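Local coordinates for TouB protein (Pseudomonas stutzeri, PDB 2INC) that is a small ubiquitin-like component of the toluene o-xylene monooxygenase and probably contributes to monooxygenase activity, at residues 1-6 / 72-77; 9-14 / 39-44; 20-25 / 63-68; 50-55 / 76-81. All blocks are in the same frame, centred on the assembly; numbering follows the deposited sequence.

Contact 1: residues 1-6 / 72-77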
loop_
_atom_site.group_PDB
_atom_site.type_symbol
_atom_site.label_atom_id
_atom_site.label_comp_id
_atom_site.label_asym_id
_atom_site.label_seq_id
_atom_site.Cartn_x
_atom_site.Cartn_y
_atom_site.Cartn_z
ATOM N N THR C 1 31.370 29.010 48.582
ATOM C CA THR C 1 30.707 28.139 47.522
ATOM C C THR C 1 31.226 28.456 46.135
ATOM O O THR C 1 31.123 29.585 45.679
ATOM C CB THR C 1 29.139 28.166 47.569
ATOM O OG1 THR C 1 28.675 26.911 48.085
ATOM C CG2 THR C 1 28.502 28.368 46.190
ATOM N N PHE C 2 31.799 27.455 45.471
ATOM C CA PHE C 2 32.603 27.708 44.270
ATOM C C PHE C 2 32.543 26.488 43.370
ATOM O O PHE C 2 32.853 25.379 43.802
ATOM C CB PHE C 2 34.035 28.020 44.661
ATOM C CG PHE C 2 34.913 28.480 43.518
ATOM C CD1 PHE C 2 34.888 29.802 43.083
ATOM C CD2 PHE C 2 35.785 27.604 42.896
ATOM C CE1 PHE C 2 35.703 30.225 42.055
ATOM C CE2 PHE C 2 36.617 28.037 41.866
ATOM C CZ PHE C 2 36.571 29.345 41.446
ATOM N N PRO C 3 32.100 26.685 42.112
ATOM C CA PRO C 3 31.961 25.528 41.222
ATOM C C PRO C 3 33.275 25.150 40.600
ATOM O O PRO C 3 34.028 26.006 40.099
ATOM C CB PRO C 3 30.989 26.032 40.150
ATOM C CG PRO C 3 31.311 27.534 40.059
ATOM C CD PRO C 3 31.662 27.947 41.482
ATOM N N ILE C 4 33.575 23.871 40.660
ATOM C CA ILE C 4 34.642 23.361 39.835
ATOM C C ILE C 4 34.135 22.156 39.038
ATOM O O ILE C 4 33.073 21.571 39.350
ATOM C CB ILE C 4 35.938 22.992 40.658
ATOM C CG1 ILE C 4 35.633 21.965 41.744
ATOM C CG2 ILE C 4 36.605 24.267 41.261
ATOM C CD1 ILE C 4 35.946 20.560 41.387
ATOM N N MET C 5 34.923 21.781 38.036
ATOM C CA MET C 5 34.707 20.576 37.207
ATOM C C MET C 5 35.766 19.516 37.538
ATOM O O MET C 5 36.981 19.732 37.391
ATOM C CB MET C 5 34.764 20.907 35.676
ATOM C CG MET C 5 33.759 22.008 35.205
ATOM S SD MET C 5 32.062 21.660 35.677
ATOM C CE MET C 5 31.166 22.916 34.750
ATOM N N SER C 6 35.289 18.361 37.949
ATOM C CA SER C 6 36.135 17.297 38.457
ATOM C C SER C 6 36.359 16.282 37.381
ATOM O O SER C 6 35.398 15.686 36.930
ATOM C CB SER C 6 35.374 16.624 39.611
ATOM O OG SER C 6 35.992 15.396 39.972
ATOM N N ARG C 72 39.656 29.886 38.143
ATOM C CA ARG C 72 38.475 30.499 37.508
ATOM C C ARG C 72 37.255 29.684 37.867
ATOM O O ARG C 72 37.329 28.456 37.911
ATOM C CB ARG C 72 38.652 30.532 35.993
ATOM C CG ARG C 72 39.844 31.391 35.584
ATOM C CD ARG C 72 40.289 31.147 34.159
ATOM N NE ARG C 72 40.670 29.771 33.931
ATOM C CZ ARG C 72 41.342 29.353 32.854
ATOM N NH1 ARG C 72 41.721 30.216 31.907
ATOM N NH2 ARG C 72 41.627 28.065 32.722
ATOM N N PRO C 73 36.112 30.347 38.101
ATOM C CA PRO C 73 34.898 29.569 38.340
ATOM C C PRO C 73 34.755 28.495 37.254
ATOM O O PRO C 73 34.937 28.773 36.033
ATOM C CB PRO C 73 33.777 30.618 38.243
ATOM C CG PRO C 73 34.454 31.917 38.629
ATOM C CD PRO C 73 35.876 31.797 38.124
ATOM N N THR C 74 34.519 27.264 37.691
ATOM C CA THR C 74 34.177 26.231 36.760
ATOM C C THR C 74 35.478 25.630 36.165
ATOM O O THR C 74 35.422 24.747 35.317
ATOM C CB THR C 74 33.180 26.926 35.740
ATOM O OG1 THR C 74 31.816 26.559 36.037
ATOM C CG2 THR C 74 33.550 26.774 34.358
ATOM N N GLU C 75 36.635 26.085 36.648
ATOM C CA GLU C 75 37.946 25.502 36.301
ATOM C C GLU C 75 37.899 23.985 36.392
ATOM O O GLU C 75 37.272 23.411 37.319
ATOM C CB GLU C 75 38.990 25.999 37.315
ATOM C CG GLU C 75 40.393 25.643 36.963
ATOM C CD GLU C 75 41.040 26.718 36.115
ATOM O OE1 GLU C 75 40.849 27.931 36.426
ATOM O OE2 GLU C 75 41.748 26.342 35.158
ATOM N N THR C 76 38.552 23.311 35.436
ATOM C CA THR C 76 38.645 21.858 35.509
ATOM C C THR C 76 39.890 21.451 36.282
ATOM O O THR C 76 41.011 21.904 35.989
ATOM C CB THR C 76 38.619 21.201 34.082
ATOM O OG1 THR C 76 37.382 21.598 33.451
ATOM C CG2 THR C 76 38.675 19.674 34.136
ATOM N N LEU C 77 39.668 20.513 37.187
ATOM C CA LEU C 77 40.719 19.961 38.061
ATOM C C LEU C 77 40.804 18.453 37.912
ATOM O O LEU C 77 39.781 17.756 38.027
ATOM C CB LEU C 77 40.378 20.303 39.520
ATOM C CG LEU C 77 40.245 21.770 39.880
ATOM C CD1 LEU C 77 39.794 21.918 41.338
ATOM C CD2 LEU C 77 41.527 22.544 39.580
#
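Glu75 OE1 is gripped twice, by the backbone N and the NE of Arg72, in the residue whose carbonyl O takes the N-H of Met5 at 2.9 Å (N to O). The backbone N of Arg72 uses the anti lone pair of Glu75 OE1, while Arg72 NE comes to the syn side, well out of the carboxylate plane. Arg72 NH2 adds a 3.0 Å salt bridge to Glu75 OE2, and this side-on grip spans a type II beta turn; NH2 also meets Glu55, modelled unusually close. Within the turn Thr74 N hydrogen-bonds to Pro3 O at 2.8 Å, from above the carbonyl plane; beyond it the chain pairs in parallel with strand 2-8, where Leu77 N binds Met5 O.

Phe2 holds CG anti to its backbone N (chi1 -172°), and its CZ lies 3.5 Å from Pro73 N with CE1 4.0 Å from Pro73 CG. An alanine here would probably open a gap beside Pro73, since the ring atoms resting on the turn would be gone. Further along, Met5 CG presses to 3.2 Å from Thr74 O, its side chain running alongside that of Thr74. Ile4 crosses Leu77 at about a right angle, CG2 being 4.0 Å from Leu77 CD1.

A chain of another protein packs against Met5 and Thr76. This first-to-last strand pairing is the parallel centre of the ubiquitin-like beta-grasp fold: strand 14-19 flanks strand 2-8, and Ile4 touches helix 25-33 through Cys32.

Contact 2: residues 9-14 / 39-44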
loop_
_atom_site.group_PDB
_atom_site.type_symbol
_atom_site.label_atom_id
_atom_site.label_comp_id
_atom_site.label_asym_id
_atom_site.label_seq_id
_atom_site.Cartn_x
_atom_site.Cartn_y
_atom_site.Cartn_z
ATOM N N GLU C 9 40.495 10.569 38.286
ATOM C CA GLU C 9 41.348 9.600 37.599
ATOM C C GLU C 9 40.599 8.299 37.445
ATOM O O GLU C 9 39.894 7.862 38.377
ATOM C CB GLU C 9 42.665 9.359 38.334
ATOM C CG GLU C 9 43.544 8.322 37.665
ATOM C CD GLU C 9 44.952 8.259 38.285
ATOM O OE1 GLU C 9 45.220 8.956 39.293
ATOM O OE2 GLU C 9 45.781 7.497 37.755
ATOM N N ARG C 10 40.701 7.739 36.238
ATOM C CA ARG C 10 40.045 6.462 35.870
ATOM C C ARG C 10 38.524 6.501 35.667
ATOM O O ARG C 10 37.941 5.489 35.253
ATOM C CB ARG C 10 40.397 5.371 36.888
ATOM C CG ARG C 10 41.893 5.150 37.008
ATOM C CD ARG C 10 42.145 4.148 38.095
ATOM N NE ARG C 10 41.722 2.848 37.605
ATOM C CZ ARG C 10 42.500 2.036 36.897
ATOM N NH1 ARG C 10 43.775 2.379 36.643
ATOM N NH2 ARG C 10 42.003 0.883 36.458
ATOM N N ASP C 11 37.875 7.614 36.020
ATOM C CA ASP C 11 36.484 7.858 35.605
ATOM C C ASP C 11 36.428 8.163 34.074
ATOM O O ASP C 11 37.475 8.336 33.415
ATOM C CB ASP C 11 35.866 8.999 36.408
ATOM C CG ASP C 11 34.348 8.829 36.606
ATOM O OD1 ASP C 11 33.683 8.099 35.827
ATOM O OD2 ASP C 11 33.795 9.441 37.545
ATOM N N PHE C 12 35.215 8.281 33.528
ATOM C CA PHE C 12 35.034 8.484 32.069
ATOM C C PHE C 12 34.469 9.846 31.753
ATOM O O PHE C 12 34.374 10.191 30.579
ATOM C CB PHE C 12 34.076 7.442 31.483
ATOM C CG PHE C 12 32.622 7.804 31.657
ATOM C CD1 PHE C 12 31.849 8.241 30.553
ATOM C CD2 PHE C 12 32.023 7.761 32.909
ATOM C CE1 PHE C 12 30.502 8.587 30.693
ATOM C CE2 PHE C 12 30.648 8.084 33.050
ATOM C CZ PHE C 12 29.899 8.514 31.925
ATOM N N VAL C 13 34.099 10.607 32.789
ATOM C CA VAL C 13 33.335 11.835 32.600
ATOM C C VAL C 13 33.788 12.929 33.545
ATOM O O VAL C 13 34.119 12.659 34.693
ATOM C CB VAL C 13 31.831 11.550 32.770
ATOM C CG1 VAL C 13 31.440 11.287 34.243
ATOM C CG2 VAL C 13 30.998 12.643 32.117
ATOM N N ILE C 14 33.807 14.167 33.054
ATOM C CA ILE C 14 34.042 15.348 33.898
ATOM C C ILE C 14 32.694 15.764 34.505
ATOM O O ILE C 14 31.621 15.634 33.859
ATOM C CB ILE C 14 34.725 16.480 33.099
ATOM C CG1 ILE C 14 35.951 15.903 32.319
ATOM C CG2 ILE C 14 35.098 17.614 34.004
ATOM C CD1 ILE C 14 36.871 16.954 31.638
ATOM N N ARG C 39 31.414 4.455 42.483
ATOM C CA ARG C 39 30.366 4.685 41.503
ATOM C C ARG C 39 30.457 3.857 40.204
ATOM O O ARG C 39 29.499 3.172 39.941
ATOM C CB ARG C 39 29.997 6.180 41.367
ATOM C CG ARG C 39 29.092 6.680 42.540
ATOM C CD ARG C 39 28.679 8.163 42.378
ATOM N NE ARG C 39 28.041 8.686 43.583
ATOM C CZ ARG C 39 26.726 8.670 43.800
ATOM N NH1 ARG C 39 25.908 8.150 42.906
ATOM N NH2 ARG C 39 26.226 9.160 44.927
ATOM N N ARG C 40 31.549 4.409 39.689
ATOM C CA ARG C 40 32.457 4.097 38.773
ATOM C C ARG C 40 33.968 3.969 38.915
ATOM O O ARG C 40 34.507 3.657 37.967
ATOM C CB ARG C 40 32.238 5.014 37.675
ATOM C CG ARG C 40 30.983 5.075 37.234
ATOM C CD ARG C 40 30.741 6.242 36.250
ATOM N NE ARG C 40 29.730 7.033 36.820
ATOM C CZ ARG C 40 29.804 8.220 37.280
ATOM N NH1 ARG C 40 30.817 9.003 37.150
ATOM N NH2 ARG C 40 28.758 8.589 37.688
ATOM N N VAL C 41 34.661 4.192 40.007
ATOM C CA VAL C 41 36.087 3.946 40.131
ATOM C C VAL C 41 36.235 3.170 41.450
ATOM O O VAL C 41 35.511 3.459 42.431
ATOM C CB VAL C 41 36.860 5.280 40.194
ATOM C CG1 VAL C 41 38.350 5.013 40.247
ATOM C CG2 VAL C 41 36.519 6.163 38.988
ATOM N N HIS C 42 37.114 2.158 41.461
ATOM C CA HIS C 42 37.388 1.382 42.694
ATOM C C HIS C 42 38.295 2.223 43.570
ATOM O O HIS C 42 39.162 2.904 43.046
ATOM C CB HIS C 42 38.137 0.080 42.410
ATOM C CG HIS C 42 37.421 -0.880 41.507
ATOM N ND1 HIS C 42 37.652 -0.934 40.144
ATOM C CD2 HIS C 42 36.497 -1.839 41.773
ATOM C CE1 HIS C 42 36.901 -1.887 39.612
ATOM N NE2 HIS C 42 36.186 -2.446 40.577
ATOM N N PRO C 43 38.122 2.147 44.911
ATOM C CA PRO C 43 39.065 2.761 45.870
ATOM C C PRO C 43 40.523 2.321 45.646
ATOM O O PRO C 43 40.786 1.230 45.085
ATOM C CB PRO C 43 38.602 2.217 47.219
ATOM C CG PRO C 43 37.141 1.871 47.029
ATOM C CD PRO C 43 37.002 1.449 45.586
ATOM N N GLN C 44 41.462 3.165 46.064
ATOM C CA GLN C 44 42.866 2.791 46.092
ATOM C C GLN C 44 43.437 3.266 47.430
ATOM O O GLN C 44 44.067 4.333 47.479
ATOM C CB GLN C 44 43.635 3.433 44.947
ATOM C CG GLN C 44 43.277 2.916 43.579
ATOM C CD GLN C 44 44.261 3.370 42.511
ATOM O OE1 GLN C 44 45.461 3.521 42.770
ATOM N NE2 GLN C 44 43.754 3.596 41.292
HETATM O O HOH W 1 37.399 3.136 36.460
#
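Arg40 meets the carboxylate of Asp11 with a single nitrogen. Its NH1 forms a salt bridge with Asp11 OD2 at 3.0 Å and a weak hydrogen bond with Asp11 OD1 at 3.3 Å, the carboxylate and guanidinium planes being turned 33° apart. Both oxygens have further partners: Asp11 OD1 takes the N-H of Phe12 at 2.8 Å (N to OD1), and OD2 is bound by the hydroxyl of Ser36. An alanine in place of Asp11 would probably leave the charge of Arg40 without its carboxylate mate and strip Phe12 N and Ser36 of their acceptors. The aliphatic part of the arginine is used as well, for Arg40 CD lies at the edge of the Phe12 ring, 3.7 Å from CE2. Ring and guanidinium planes stand almost perpendicular, at 87°. An aromatic side chain of another protein's chain makes a cation-pi contact with Arg40.

The backbone O of Arg40 weakly accepts from a water that also donates to Arg10 O at 2.7 Å (water O to Arg10 O), a bridge between the two loops. Next, Val41 touches the opposing loop with both methyls: CG2, anti to the carbonyl carbon, lies 3.6 Å from Asp11 N, and CG1 packs on Arg10 CB at 3.9 Å. At Gln44, NE2 comes within 3.6 Å of Arg10 CD, the two side chains crossing at about a right angle, while Arg10 NH2 binds a polar side chain of the other protein.

The contact joins the loop linking strands 2-8 and 14-19 to the loop that leads from helix 25-33 to strand 48-53, with Glu9 and Gln44 abutting strand 76-82.

Contact 3: residues 20-25 / 63-68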
loop_
_atom_site.group_PDB
_atom_site.type_symbol
_atom_site.label_atom_id
_atom_site.label_comp_id
_atom_site.label_asym_id
_atom_site.label_seq_id
_atom_site.Cartn_x
_atom_site.Cartn_y
_atom_site.Cartn_z
ATOM N N ASP C 20 33.935 24.518 48.534
ATOM C CA ASP C 20 33.932 25.778 49.283
ATOM C C ASP C 20 35.261 26.500 49.122
ATOM O O ASP C 20 36.290 25.845 49.036
ATOM C CB ASP C 20 33.735 25.475 50.756
ATOM C CG ASP C 20 33.396 26.713 51.543
ATOM O OD1 ASP C 20 32.189 27.080 51.586
ATOM O OD2 ASP C 20 34.348 27.302 52.109
ATOM N N THR C 21 35.254 27.832 49.091
ATOM C CA THR C 21 36.508 28.608 48.972
ATOM C C THR C 21 37.486 28.350 50.151
ATOM O O THR C 21 38.705 28.522 50.030
ATOM C CB THR C 21 36.213 30.135 48.825
ATOM O OG1 THR C 21 35.308 30.565 49.858
ATOM C CG2 THR C 21 35.554 30.438 47.479
ATOM N N GLU C 22 36.936 27.868 51.261
ATOM C CA GLU C 22 37.728 27.481 52.433
ATOM C C GLU C 22 38.262 26.026 52.430
ATOM O O GLU C 22 39.063 25.651 53.293
ATOM C CB GLU C 22 36.899 27.760 53.695
ATOM C CG GLU C 22 36.454 29.222 53.822
ATOM C CD GLU C 22 37.616 30.198 53.599
ATOM O OE1 GLU C 22 37.487 31.126 52.741
ATOM O OE2 GLU C 22 38.666 30.014 54.260
ATOM N N ASP C 23 37.815 25.196 51.493
ATOM C CA ASP C 23 38.297 23.836 51.430
ATOM C C ASP C 23 39.771 23.799 51.134
ATOM O O ASP C 23 40.300 24.617 50.380
ATOM C CB ASP C 23 37.549 23.009 50.364
ATOM C CG ASP C 23 36.108 22.743 50.742
ATOM O OD1 ASP C 23 35.788 22.855 51.948
ATOM O OD2 ASP C 23 35.275 22.433 49.844
ATOM N N THR C 24 40.437 22.857 51.784
ATOM C CA THR C 24 41.765 22.423 51.412
ATOM C C THR C 24 41.690 21.532 50.147
ATOM O O THR C 24 40.645 20.937 49.878
ATOM C CB THR C 24 42.259 21.552 52.563
ATOM O OG1 THR C 24 42.442 22.391 53.724
ATOM C CG2 THR C 24 43.545 20.963 52.234
ATOM N N MET C 25 42.801 21.350 49.426
ATOM C CA MET C 25 42.787 20.376 48.334
ATOM C C MET C 25 42.317 18.979 48.762
ATOM O O MET C 25 41.543 18.334 48.032
ATOM C CB MET C 25 44.116 20.335 47.592
ATOM C CG MET C 25 44.425 21.710 46.958
ATOM S SD MET C 25 43.142 22.264 45.764
ATOM C CE MET C 25 43.157 24.044 46.034
ATOM N N GLY C 63 47.302 20.848 51.475
ATOM C CA GLY C 63 46.755 21.759 52.497
ATOM C C GLY C 63 46.317 23.122 51.983
ATOM O O GLY C 63 45.577 23.860 52.660
ATOM N N MET C 64 46.764 23.430 50.768
ATOM C CA MET C 64 46.406 24.648 50.049
ATOM C C MET C 64 44.892 24.795 49.961
ATOM O O MET C 64 44.178 23.797 49.714
ATOM C CB MET C 64 47.067 24.570 48.678
ATOM C CG MET C 64 46.193 24.965 47.541
ATOM S SD MET C 64 46.840 26.342 46.613
ATOM C CE MET C 64 48.293 25.723 45.770
ATOM N N ILE C 65 44.375 25.997 50.206
ATOM C CA ILE C 65 42.912 26.170 50.187
ATOM C C ILE C 65 42.428 26.814 48.870
ATOM O O ILE C 65 43.196 27.512 48.179
ATOM C CB ILE C 65 42.308 26.896 51.467
ATOM C CG1 ILE C 65 42.429 28.414 51.392
ATOM C CG2 ILE C 65 42.945 26.356 52.770
ATOM C CD1 ILE C 65 41.313 29.159 52.110
ATOM N N VAL C 66 41.168 26.541 48.531
ATOM C CA VAL C 66 40.604 26.911 47.216
ATOM C C VAL C 66 40.789 28.408 46.976
ATOM O O VAL C 66 41.258 28.805 45.908
ATOM C CB VAL C 66 39.094 26.561 47.114
ATOM C CG1 VAL C 66 38.434 27.326 45.947
ATOM C CG2 VAL C 66 38.906 25.069 46.956
ATOM N N SER C 67 40.443 29.199 48.008
ATOM C CA SER C 67 40.615 30.666 48.075
ATOM C C SER C 67 41.969 31.165 47.570
ATOM O O SER C 67 42.069 32.289 47.046
ATOM C CB SER C 67 40.478 31.109 49.529
ATOM O OG SER C 67 39.796 32.338 49.640
ATOM N N ASP C 68 42.995 30.331 47.723
ATOM C CA ASP C 68 44.374 30.688 47.391
ATOM C C ASP C 68 44.853 30.056 46.101
ATOM O O ASP C 68 46.021 30.218 45.708
ATOM C CB ASP C 68 45.308 30.248 48.540
ATOM C CG ASP C 68 44.935 30.896 49.884
ATOM O OD1 ASP C 68 44.555 32.087 49.880
ATOM O OD2 ASP C 68 45.021 30.219 50.943
#
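Met25 and Met64 cross at a slant, the CE of Met25 lying 3.5 Å from the CG of Met64. Met25 has CG beside its own backbone N (chi1 -61°), and this CG also lies near Met64 O, which accepts the N-H of Met25 at 2.8 Å (O to N). Thr24 stands roughly perpendicular to Ile65, OG1 nearest Ile65 CG2, while its methyl CG2 is pushed to 3.3 Å from Gly63 CA, tighter than ordinary van der Waals contact. Glu22 and Ile65 instead lie side by side and point the same way, with OE2 3.5 Å from Ile65 CD1.

In the beta-grasp fold the contact ties the loop entering helix 25-33 to the loop between strands 59-60 and 76-82. In the former, a type I turn from Asp20 to Asp23, with an Asx turn in which Asp20 OD2 accepts from Glu22 N, leads to Thr24 at the N-cap position. Gln27 OE1 binds the N of Thr24, and Lys31 forms a salt bridge with Asp23.

Val66 fits its branched side chain against the turn, CG2 resting 3.4 Å from Asp20 O. Two backbone bonds flank it: Val66 N gives to Asp23 O, and Ser67 N gives to Thr21 O at 2.8 Å.

Contact 4: residues 50-55 / 76-81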
loop_
_atom_site.group_PDB
_atom_site.type_symbol
_atom_site.label_atom_id
_atom_site.label_comp_id
_atom_site.label_asym_id
_atom_site.label_seq_id
_atom_site.Cartn_x
_atom_site.Cartn_y
_atom_site.Cartn_z
ATOM N N ARG C 50 45.283 13.510 44.988
ATOM C CA ARG C 50 45.822 14.866 44.802
ATOM C C ARG C 50 44.954 15.706 43.830
ATOM O O ARG C 50 44.168 15.136 43.057
ATOM C CB ARG C 50 47.275 14.771 44.333
ATOM C CG ARG C 50 48.172 14.092 45.407
ATOM C CD ARG C 50 48.113 14.857 46.742
ATOM N NE ARG C 50 48.542 16.255 46.602
ATOM C CZ ARG C 50 49.791 16.649 46.339
ATOM N NH1 ARG C 50 50.754 15.753 46.179
ATOM N NH2 ARG C 50 50.075 17.942 46.225
ATOM N N VAL C 51 45.095 17.033 43.877
ATOM C CA VAL C 51 44.386 17.947 42.949
ATOM C C VAL C 51 45.376 18.669 42.007
ATOM O O VAL C 51 46.285 19.349 42.487
ATOM C CB VAL C 51 43.537 18.992 43.738
ATOM C CG1 VAL C 51 42.701 19.865 42.786
ATOM C CG2 VAL C 51 42.616 18.308 44.727
ATOM N N ARG C 52 45.230 18.521 40.679
ATOM C CA ARG C 52 45.976 19.398 39.762
ATOM C C ARG C 52 45.087 20.118 38.766
ATOM O O ARG C 52 44.035 19.600 38.351
ATOM C CB ARG C 52 47.115 18.698 39.031
ATOM C CG ARG C 52 46.723 17.477 38.342
ATOM C CD ARG C 52 47.695 17.057 37.239
ATOM N NE ARG C 52 47.040 15.937 36.567
ATOM C CZ ARG C 52 47.660 14.972 35.894
ATOM N NH1 ARG C 52 48.990 14.981 35.772
ATOM N NH2 ARG C 52 46.943 13.992 35.342
ATOM N N ARG C 53 45.501 21.325 38.413
ATOM C CA ARG C 53 44.793 22.143 37.459
ATOM C C ARG C 53 44.880 21.442 36.097
ATOM O O ARG C 53 45.983 21.162 35.621
ATOM C CB ARG C 53 45.430 23.525 37.417
ATOM C CG ARG C 53 44.693 24.536 36.557
ATOM C CD ARG C 53 45.555 25.774 36.322
ATOM N NE ARG C 53 45.361 26.685 37.428
ATOM C CZ ARG C 53 46.321 27.351 38.066
ATOM N NH1 ARG C 53 47.603 27.224 37.717
ATOM N NH2 ARG C 53 45.979 28.142 39.083
ATOM N N HIS C 54 43.722 21.142 35.490
ATOM C CA HIS C 54 43.698 20.335 34.264
ATOM C C HIS C 54 44.497 21.011 33.167
ATOM O O HIS C 54 45.283 20.359 32.480
ATOM C CB HIS C 54 42.267 20.063 33.762
ATOM C CG HIS C 54 42.215 19.110 32.602
ATOM N ND1 HIS C 54 41.937 19.517 31.313
ATOM C CD2 HIS C 54 42.403 17.771 32.541
ATOM C CE1 HIS C 54 41.980 18.469 30.507
ATOM N NE2 HIS C 54 42.265 17.398 31.225
ATOM N N GLU C 55 44.306 22.326 33.033
ATOM C CA GLU C 55 44.830 23.108 31.897
ATOM C C GLU C 55 46.350 23.097 31.751
ATOM O O GLU C 55 46.860 23.041 30.642
ATOM C CB GLU C 55 44.322 24.558 31.933
ATOM C CG GLU C 55 44.658 25.351 30.657
ATOM C CD GLU C 55 43.992 26.737 30.596
ATOM O OE1 GLU C 55 43.698 27.323 31.671
ATOM O OE2 GLU C 55 43.770 27.242 29.465
ATOM N N THR C 76 38.552 23.311 35.436
ATOM C CA THR C 76 38.645 21.858 35.509
ATOM C C THR C 76 39.890 21.451 36.282
ATOM O O THR C 76 41.011 21.904 35.989
ATOM C CB THR C 76 38.619 21.201 34.082
ATOM O OG1 THR C 76 37.382 21.598 33.451
ATOM C CG2 THR C 76 38.675 19.674 34.136
ATOM N N LEU C 77 39.668 20.513 37.187
ATOM C CA LEU C 77 40.719 19.961 38.061
ATOM C C LEU C 77 40.804 18.453 37.912
ATOM O O LEU C 77 39.781 17.756 38.027
ATOM C CB LEU C 77 40.378 20.303 39.520
ATOM C CG LEU C 77 40.245 21.770 39.880
ATOM C CD1 LEU C 77 39.794 21.918 41.338
ATOM C CD2 LEU C 77 41.527 22.544 39.580
ATOM N N ASP C 78 42.008 17.936 37.659
ATOM C CA ASP C 78 42.254 16.488 37.703
ATOM C C ASP C 78 42.366 16.028 39.161
ATOM O O ASP C 78 42.962 16.734 39.980
ATOM C CB ASP C 78 43.550 16.157 36.977
ATOM C CG ASP C 78 43.512 16.543 35.534
ATOM O OD1 ASP C 78 42.377 16.508 34.954
ATOM O OD2 ASP C 78 44.602 16.880 34.994
ATOM N N ILE C 79 41.742 14.910 39.499
ATOM C CA ILE C 79 41.865 14.366 40.845
ATOM C C ILE C 79 42.534 13.037 40.613
ATOM O O ILE C 79 41.954 12.106 39.997
ATOM C CB ILE C 79 40.522 14.230 41.605
ATOM C CG1 ILE C 79 39.749 15.541 41.605
ATOM C CG2 ILE C 79 40.769 13.912 43.093
ATOM C CD1 ILE C 79 39.022 15.754 40.329
ATOM N N ILE C 80 43.793 12.979 41.042
ATOM C CA ILE C 80 44.670 11.850 40.731
ATOM C C ILE C 80 45.133 11.065 41.989
ATOM O O ILE C 80 45.246 11.633 43.081
ATOM C CB ILE C 80 45.880 12.318 39.870
ATOM C CG1 ILE C 80 46.683 13.357 40.635
ATOM C CG2 ILE C 80 45.370 12.951 38.551
ATOM C CD1 ILE C 80 47.924 13.900 39.903
ATOM N N PHE C 81 45.348 9.758 41.815
ATOM C CA PHE C 81 45.918 8.873 42.850
ATOM C C PHE C 81 47.430 9.030 42.900
ATOM O O PHE C 81 48.141 8.766 41.906
ATOM C CB PHE C 81 45.581 7.409 42.567
ATOM C CG PHE C 81 44.125 7.125 42.573
ATOM C CD1 PHE C 81 43.462 6.879 43.755
ATOM C CD2 PHE C 81 43.402 7.150 41.388
ATOM C CE1 PHE C 81 42.104 6.637 43.779
ATOM C CE2 PHE C 81 42.054 6.900 41.395
ATOM C CZ PHE C 81 41.390 6.649 42.594
HETATM O O HOH W 2 41.903 23.614 34.355
#
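Strands 50-53 and 76-81 run antiparallel, their short axes 4.6 Å apart at closest approach and 148° between directions, and form one of the pairings of the ubiquitin-like beta-grasp sheet. Arg50 with Ile80 and Arg52 with Asp78 are the hydrogen-bonded pairs, each joined by two backbone bonds; Val51 with Ile79 and Arg53 with Leu77 are the non-hydrogen-bonded ones. His54 N extends the ladder past the strand end by binding Thr76 O at 2.9 Å.

On the face that carries Val51 and Leu77 the contact is apolar. Val51 CG1 lies 3.8 Å from Leu77 CD1, near Phe60 and Met25. Ile79, on this same face, rests on Ala29 and Cys32 of helix 25-33.

The face with Arg50, Arg52, Asp78 and Ile80 is more polar. Arg52 NE makes a salt bridge with Asp78 OD2 at 3.1 Å, weak as a hydrogen bond because its N-H is poorly aimed (123°), and the guanidinium and carboxylate planes stand 72° apart. The remaining carboxylate oxygen, Asp78 OD1, is bound by Asn7 ND2 from strand 2-8, so the aspartate spans three strands. Arg50 sends its NH2 to the carbonyl O of Phe60. Ile80 CD1 sits 4.0 Å above one face of the Arg52 guanidinium, offset toward the rim, with Ile80 CG2 3.7 Å from Arg52 NH2.

How the contacts relate
Contacts 1 and 4 share strand 76-82, which pairs in parallel with strand 2-8 on one edge and antiparallel with strand 48-53 on the other; their centres are about 11 Å apart, and Ser6 packs on Ile79 between them. Contacts 2 and 3 are loop contacts at opposite sides of the chain's centre, about 23 Å apart between centres and without touching. Both are nested in the loop that contact 1 closes, and their segments alternate along the chain. Contact 2 meets contact 4 where Glu9 reaches Phe81; contact 3 meets it where Met25 touches Val51. The example illustrates how a small beta-grasp domain joins its terminal strands centrally and fastens its loops at either end.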